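Local coordinates for protein Lpg2148(MvcA) (Legionella pneumophila subsp. pneumophila str. Philadelphia 1, PDB 6K11) that probably acts as a deamidase-like effector that removes ubiquitin from the host ubiquitin-conjugating enzyme UBE2N and so regulates its activity, at residues L194-P197 / F198-E201; I211-I214 / V215-N219; E345-E348 / F349-T352. One frame throughout, in Å; residues are numbered along the deposited sequence.

Along the chain the three contacts come in series; none nests in or crosses another, and each lies within one unbroken run of residues, closing a helical turn or cap but no long loop. Contact 1 comes first, where the chain leaves strand 192-193 and turns into the short helix 197-201. Contact 2 follows on the next helix, 206-220, its centre about 11 Å from that of contact 1; Leu200 of contact 1 rests on Ser212 and Val215, which ties the two helices together inside the MvcA insertion domain. Contact 3 is at the end of helix 336-351, across the centre of the chain, with its nearest atoms about 47 Å from contact 1 and 44 Å from contact 2.

Contact 1: residues L194-P197 / F198-E201; sequences LCDP and FVLE
A chi1 of -156° folds the carboxylate of Asp196 in beside its own carbonyl carbon, and there OD1 meets the backbone N of Phe198 at 3.2 Å. The N-H...O angle of 134° makes this a weak bond, but it is a capping one: Asp196 is the N-cap of helix 197-201. CB of Phe198 comes within 3.5 Å of the same Asp196 OD1, while the ring beyond it leads away. The cap also has an apolar side. With CG1 of Val199 anti to its backbone N, it is CG2 that comes up to the carboxylate, 3.8 Å from Asp196 CG, the two side chains crossing at about a right angle. Leu200 reaches back further, its CD1 lying 3.2 Å from Leu194 O.

The backbone takes up the turn at once. Leu200 N donates to Asp196 O at 2.9 Å, and Glu201 N to Pro197 O at 3.0 Å. Through CD2, Leu200 also packs on Ser212 and Val215 of helix 206-220.

Pro197, which has no N-H to offer, costs the first turn no hydrogen bond. The carboxylate of Asp196 lies where the helix presents N-H groups, a setting that would probably favour its negative charge.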
loop_
_atom_site.group_PDB
_atom_site.type_symbol
_atom_site.label_atom_id
_atom_site.label_comp_id
_atom_site.label_asym_id
_atom_site.label_seq_id
_atom_site.Cartn_x
_atom_site.Cartn_y
_atom_site.Cartn_z
ATOM N N LEU A 194 3.315 -26.077 6.677
ATOM C CA LEU A 194 2.145 -26.148 7.537
ATOM C C LEU A 194 0.876 -26.476 6.761
ATOM O O LEU A 194 -0.208 -26.513 7.358
ATOM C CB LEU A 194 1.954 -24.816 8.285
ATOM C CG LEU A 194 3.111 -24.225 9.092
ATOM C CD1 LEU A 194 2.762 -22.801 9.534
ATOM C CD2 LEU A 194 3.414 -25.088 10.309
ATOM N N CYS A 195 0.982 -26.708 5.448
ATOM C CA CYS A 195 -0.176 -26.829 4.572
ATOM C C CYS A 195 -0.306 -28.181 3.889
ATOM O O CYS A 195 -1.320 -28.410 3.218
ATOM C CB CYS A 195 -0.132 -25.758 3.472
ATOM S SG CYS A 195 0.512 -24.187 4.024
ATOM N N ASP A 196 0.692 -29.059 4.011
ATOM C CA ASP A 196 0.708 -30.379 3.393
ATOM C C ASP A 196 -0.549 -31.153 3.772
ATOM O O ASP A 196 -0.731 -31.505 4.944
ATOM C CB ASP A 196 1.959 -31.149 3.815
ATOM C CG ASP A 196 2.350 -32.215 2.818
ATOM O OD1 ASP A 196 1.440 -32.915 2.325
ATOM O OD2 ASP A 196 3.560 -32.356 2.529
ATOM N N PRO A 197 -1.441 -31.425 2.815
ATOM C CA PRO A 197 -2.681 -32.143 3.150
ATOM C C PRO A 197 -2.463 -33.613 3.457
ATOM O O PRO A 197 -3.278 -34.208 4.174
ATOM C CB PRO A 197 -3.554 -31.954 1.896
ATOM C CG PRO A 197 -2.825 -30.907 1.055
ATOM C CD PRO A 197 -1.384 -31.068 1.389
ATOM N N PHE A 198 -1.388 -34.217 2.947
ATOM C CA PHE A 198 -1.051 -35.578 3.348
ATOM C C PHE A 198 -0.587 -35.619 4.802
ATOM O O PHE A 198 -1.011 -36.486 5.575
ATOM C CB PHE A 198 0.018 -36.151 2.416
ATOM C CG PHE A 198 -0.537 -36.714 1.134
ATOM C CD1 PHE A 198 -1.882 -37.050 1.030
ATOM C CD2 PHE A 198 0.286 -36.907 0.033
ATOM C CE1 PHE A 198 -2.395 -37.569 -0.147
ATOM C CE2 PHE A 198 -0.222 -37.424 -1.148
ATOM C CZ PHE A 198 -1.563 -37.755 -1.239
ATOM N N VAL A 199 0.275 -34.677 5.196
ATOM C CA VAL A 199 0.773 -34.642 6.570
ATOM C C VAL A 199 -0.349 -34.296 7.542
ATOM O O VAL A 199 -0.422 -34.843 8.649
ATOM C CB VAL A 199 1.945 -33.649 6.683
ATOM C CG1 VAL A 199 2.267 -33.353 8.141
ATOM C CG2 VAL A 199 3.171 -34.182 5.957
ATOM N N LEU A 200 -1.244 -33.391 7.144
ATOM C CA LEU A 200 -2.247 -32.865 8.065
ATOM C C LEU A 200 -3.453 -33.788 8.208
ATOM O O LEU A 200 -3.961 -33.975 9.321
ATOM C CB LEU A 200 -2.688 -31.474 7.607
ATOM C CG LEU A 200 -1.676 -30.380 7.919
ATOM C CD1 LEU A 200 -2.225 -29.033 7.502
ATOM C CD2 LEU A 200 -1.340 -30.418 9.404
ATOM N N GLU A 201 -3.932 -34.362 7.106
ATOM C CA GLU A 201 -5.123 -35.203 7.138
ATOM C C GLU A 201 -4.818 -36.690 7.255
ATOM O O GLU A 201 -5.596 -37.421 7.876
ATOM C CB GLU A 201 -5.975 -34.962 5.890
ATOM C CG GLU A 201 -6.440 -33.516 5.752
ATOM C CD GLU A 201 -6.978 -33.207 4.369
ATOM O OE1 GLU A 201 -6.830 -32.039 3.942
ATOM O OE2 GLU A 201 -7.555 -34.106 3.719
#

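Contact 2: residues I211-I214 / V215-N219; sequences ISEI and VDIFN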
loop_
_atom_site.group_PDB
_atom_site.type_symbol
_atom_site.label_atom_id
_atom_site.label_comp_id
_atom_site.label_asym_id
_atom_site.label_seq_id
_atom_site.Cartn_x
_atom_site.Cartn_y
_atom_site.Cartn_z
ATOM N N ILE A 211 4.092 -32.141 13.682
ATOM C CA ILE A 211 3.744 -30.971 12.885
ATOM C C ILE A 211 2.245 -30.725 12.957
ATOM O O ILE A 211 1.795 -29.597 13.174
ATOM C CB ILE A 211 4.224 -31.145 11.431
ATOM C CG1 ILE A 211 5.747 -31.061 11.363
ATOM C CG2 ILE A 211 3.604 -30.107 10.511
ATOM C CD1 ILE A 211 6.329 -31.750 10.138
ATOM N N SER A 212 1.445 -31.786 12.799
ATOM C CA SER A 212 -0.004 -31.622 12.866
ATOM C C SER A 212 -0.460 -31.103 14.232
ATOM O O SER A 212 -1.441 -30.347 14.312
ATOM C CB SER A 212 -0.705 -32.941 12.543
ATOM O OG SER A 212 -2.109 -32.741 12.545
ATOM N N GLU A 213 0.232 -31.483 15.308
ATOM C CA GLU A 213 -0.124 -30.947 16.619
ATOM C C GLU A 213 0.198 -29.453 16.716
ATOM O O GLU A 213 -0.585 -28.682 17.284
ATOM C CB GLU A 213 0.582 -31.723 17.729
ATOM C CG GLU A 213 -0.120 -31.546 19.072
ATOM C CD GLU A 213 0.646 -32.116 20.258
ATOM O OE1 GLU A 213 0.347 -31.685 21.398
ATOM O OE2 GLU A 213 1.535 -32.978 20.065
ATOM N N ILE A 214 1.341 -29.028 16.168
ATOM C CA ILE A 214 1.680 -27.605 16.126
ATOM C C ILE A 214 0.637 -26.820 15.333
ATOM O O ILE A 214 0.208 -25.737 15.750
ATOM C CB ILE A 214 3.097 -27.414 15.551
ATOM C CG1 ILE A 214 4.130 -27.911 16.563
ATOM C CG2 ILE A 214 3.351 -25.937 15.218
ATOM C CD1 ILE A 214 5.501 -28.182 15.984
ATOM N N VAL A 215 0.202 -27.357 14.186
ATOM C CA VAL A 215 -0.832 -26.689 13.393
ATOM C C VAL A 215 -2.124 -26.552 14.194
ATOM O O VAL A 215 -2.789 -25.504 14.157
ATOM C CB VAL A 215 -1.062 -27.446 12.068
ATOM C CG1 VAL A 215 -2.333 -26.971 11.393
ATOM C CG2 VAL A 215 0.132 -27.263 11.128
ATOM N N ASP A 216 -2.512 -27.611 14.917
ATOM C CA ASP A 216 -3.718 -27.551 15.745
ATOM C C ASP A 216 -3.590 -26.470 16.813
ATOM O O ASP A 216 -4.511 -25.665 17.009
ATOM C CB ASP A 216 -3.985 -28.900 16.421
ATOM C CG ASP A 216 -4.429 -29.985 15.449
ATOM O OD1 ASP A 216 -4.950 -29.659 14.361
ATOM O OD2 ASP A 216 -4.267 -31.177 15.798
ATOM N N ILE A 217 -2.456 -26.459 17.527
ATOM C CA ILE A 217 -2.208 -25.466 18.575
ATOM C C ILE A 217 -2.367 -24.061 18.001
ATOM O O ILE A 217 -3.031 -23.195 18.586
ATOM C CB ILE A 217 -0.806 -25.679 19.180
ATOM C CG1 ILE A 217 -0.776 -26.921 20.090
ATOM C CG2 ILE A 217 -0.316 -24.457 19.954
ATOM C CD1 ILE A 217 0.632 -27.377 20.443
ATOM N N PHE A 218 -1.785 -23.836 16.821
ATOM C CA PHE A 218 -1.861 -22.537 16.156
ATOM C C PHE A 218 -3.288 -22.197 15.751
ATOM O O PHE A 218 -3.774 -21.095 16.033
ATOM C CB PHE A 218 -0.942 -22.533 14.936
ATOM C CG PHE A 218 -0.790 -21.182 14.287
ATOM C CD1 PHE A 218 -0.046 -20.185 14.901
ATOM C CD2 PHE A 218 -1.368 -20.922 13.057
ATOM C CE1 PHE A 218 0.103 -18.944 14.290
ATOM C CE2 PHE A 218 -1.223 -19.687 12.447
ATOM C CZ PHE A 218 -0.482 -18.704 13.064
ATOM N N ASN A 219 -3.974 -23.129 15.075
ATOM C CA ASN A 219 -5.341 -22.866 14.619
ATOM C C ASN A 219 -6.278 -22.555 15.777
ATOM O O ASN A 219 -7.237 -21.780 15.616
ATOM C CB ASN A 219 -5.901 -24.061 13.839
ATOM C CG ASN A 219 -5.201 -24.288 12.518
ATOM O OD1 ASN A 219 -4.451 -23.438 12.051
ATOM N ND2 ASN A 219 -5.449 -25.446 11.902
HETATM O O HOH W 1 -3.743 -30.340 11.918
#
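Ser212 and Asp216 lie one helical turn apart, joined by a backbone bond and a water, and Asp216 is the side chain to follow outward. Its CB stands 3.5 Å from Glu213 O. With CG beside the backbone N (chi1 -70°), the carboxylate swings back over the preceding turn, and CG comes to 3.2 Å from Ser212 O. At the tip the two oxygens part company. OD2 stays close to Ser212 O, although two acceptors cannot bond to each other, whereas OD1 accepts a hydrogen bond from a water at 2.8 Å. The same water is hydrogen-bonded to Ser212 OG at 3.0 Å, so it bridges the two side chains, which have no direct hydrogen bond to each other.

Elsewhere on the turn the contacts are between branched side chains and carbonyl oxygens. Val215 lays CG2 against Ile211 O at 3.5 Å, and Ile217 brings CG1 to 3.3 Å from Glu213 O. The backbone keeps regular alpha-helical bonding: Val215 N to Ile211 O, Asp216 N to Ser212 O, Ile217 N to Glu213 O, and Phe218 N to Ile214 O at 3.0 Å.

The helix is two-sided. Ile214 and Phe218 are buried, with Ile214 on Leu155 and Leu182, and the Phe218 ring lying nearly parallel to that of Phe225 and edge-to-face with that of Phe162. Glu213 OE1 forms a salt bridge with Lys178 of helix 176-185, while Asp216 is exposed. Leu200 of helix 197-201 packs on Ser212 and Val215. This is an amphipathic helix of the MvcA insertion domain: its apolar face meets strand 152-155 of the mixed sheet, and the water bridge lies on its more polar side.

Contact 3: residues E345-E348 / F349-T352; sequences ETQE and FIDT
The amide of Gln347 and the carboxylate of Asp351 are the flat groups that meet, their planes 29° apart. Gln347 NE2 donates to Asp351 OD1 at 2.9 Å, arriving from above the carboxylate plane, about 42° out of it. The other flat group, the Phe349 ring, has Thr346 O at its edge, near the ring plane and 4.1 Å from CD2, and meets the ring of His353 edge-to-face.

A bend at chi2 (71°) brings the Gln347 amide round to Asp351; NE2 also bonds to Tyr19 OH, so two partners hold the amide. In the backbone, Asp351 N donates to Gln347 O at 2.8 Å, closing the same turn. On the inner side Thr346 CG2 packs against Ile350 CD1 at 3.9 Å. Thr352 OG1, placed between its backbone N and carbonyl carbon, turns back to donate to Phe349 O at 2.8 Å.

Around this last part of helix 336-351, helix 4-19 supplies Met15, which touches Thr346, Gln347 and Ile350, as well as Tyr19 against Ile350. Helix 358-381 adds Tyr365 beside Phe349 and Lys361 beside Ile350, so one side of the turn packs against these two helices, while Glu348 and Asp351 are exposed.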
loop_
_atom_site.group_PDB
_atom_site.type_symbol
_atom_site.label_atom_id
_atom_site.label_comp_id
_atom_site.label_asym_id
_atom_site.label_seq_id
_atom_site.Cartn_x
_atom_site.Cartn_y
_atom_site.Cartn_z
ATOM N N GLU A 345 -2.733 27.044 -3.684
ATOM C CA GLU A 345 -1.509 27.274 -2.917
ATOM C C GLU A 345 -0.386 26.351 -3.374
ATOM O O GLU A 345 0.779 26.753 -3.393
ATOM C CB GLU A 345 -1.762 27.092 -1.427
ATOM C CG GLU A 345 -2.496 28.281 -0.804
ATOM C CD GLU A 345 -3.094 27.967 0.550
ATOM O OE1 GLU A 345 -2.991 26.805 1.014
ATOM O OE2 GLU A 345 -3.685 28.892 1.145
ATOM N N THR A 346 -0.714 25.123 -3.773
ATOM C CA THR A 346 0.308 24.260 -4.361
ATOM C C THR A 346 0.799 24.828 -5.688
ATOM O O THR A 346 2.002 24.814 -5.968
ATOM C CB THR A 346 -0.269 22.863 -4.523
ATOM O OG1 THR A 346 -0.673 22.405 -3.231
ATOM C CG2 THR A 346 0.769 21.908 -5.109
ATOM N N GLN A 347 -0.123 25.360 -6.507
ATOM C CA GLN A 347 0.258 25.965 -7.779
ATOM C C GLN A 347 1.195 27.148 -7.574
ATOM O O GLN A 347 2.131 27.348 -8.360
ATOM C CB GLN A 347 -0.995 26.386 -8.559
ATOM C CG GLN A 347 -0.701 27.005 -9.934
ATOM C CD GLN A 347 -0.201 25.969 -10.944
ATOM O OE1 GLN A 347 -0.928 25.040 -11.302
ATOM N NE2 GLN A 347 1.043 26.121 -11.392
ATOM N N GLU A 348 0.944 27.960 -6.537
ATOM C CA GLU A 348 1.822 29.091 -6.233
ATOM C C GLU A 348 3.220 28.624 -5.824
ATOM O O GLU A 348 4.233 29.239 -6.203
ATOM C CB GLU A 348 1.185 29.957 -5.130
ATOM C CG GLU A 348 -0.156 30.592 -5.559
ATOM C CD GLU A 348 -0.887 31.343 -4.432
ATOM O OE1 GLU A 348 -0.232 31.785 -3.457
ATOM O OE2 GLU A 348 -2.126 31.502 -4.537
ATOM N N PHE A 349 3.299 27.538 -5.053
ATOM C CA PHE A 349 4.597 26.944 -4.724
ATOM C C PHE A 349 5.327 26.491 -5.987
ATOM O O PHE A 349 6.523 26.752 -6.152
ATOM C CB PHE A 349 4.385 25.774 -3.758
ATOM C CG PHE A 349 5.548 24.811 -3.656
ATOM C CD1 PHE A 349 6.666 25.123 -2.891
ATOM C CD2 PHE A 349 5.489 23.560 -4.277
ATOM C CE1 PHE A 349 7.723 24.225 -2.782
ATOM C CE2 PHE A 349 6.533 22.658 -4.155
ATOM C CZ PHE A 349 7.650 22.991 -3.412
ATOM N N ILE A 350 4.609 25.835 -6.902
ATOM C CA ILE A 350 5.201 25.391 -8.162
ATOM C C ILE A 350 5.647 26.585 -9.001
ATOM O O ILE A 350 6.740 26.577 -9.585
ATOM C CB ILE A 350 4.202 24.504 -8.937
ATOM C CG1 ILE A 350 4.075 23.136 -8.255
ATOM C CG2 ILE A 350 4.606 24.381 -10.416
ATOM C CD1 ILE A 350 2.712 22.436 -8.493
ATOM N N ASP A 351 4.802 27.628 -9.077
ATOM C CA ASP A 351 5.089 28.796 -9.917
ATOM C C ASP A 351 6.402 29.467 -9.526
ATOM O O ASP A 351 7.037 30.114 -10.367
ATOM C CB ASP A 351 3.973 29.853 -9.814
ATOM C CG ASP A 351 2.669 29.441 -10.491
ATOM O OD1 ASP A 351 2.664 28.572 -11.392
ATOM O OD2 ASP A 351 1.621 30.020 -10.095
ATOM N N THR A 352 6.818 29.343 -8.265
ATOM C CA THR A 352 8.056 29.990 -7.845
ATOM C C THR A 352 9.304 29.276 -8.355
ATOM O O THR A 352 10.395 29.848 -8.268
ATOM C CB THR A 352 8.152 30.115 -6.307
ATOM O OG1 THR A 352 8.326 28.827 -5.683
ATOM C CG2 THR A 352 6.925 30.821 -5.715
#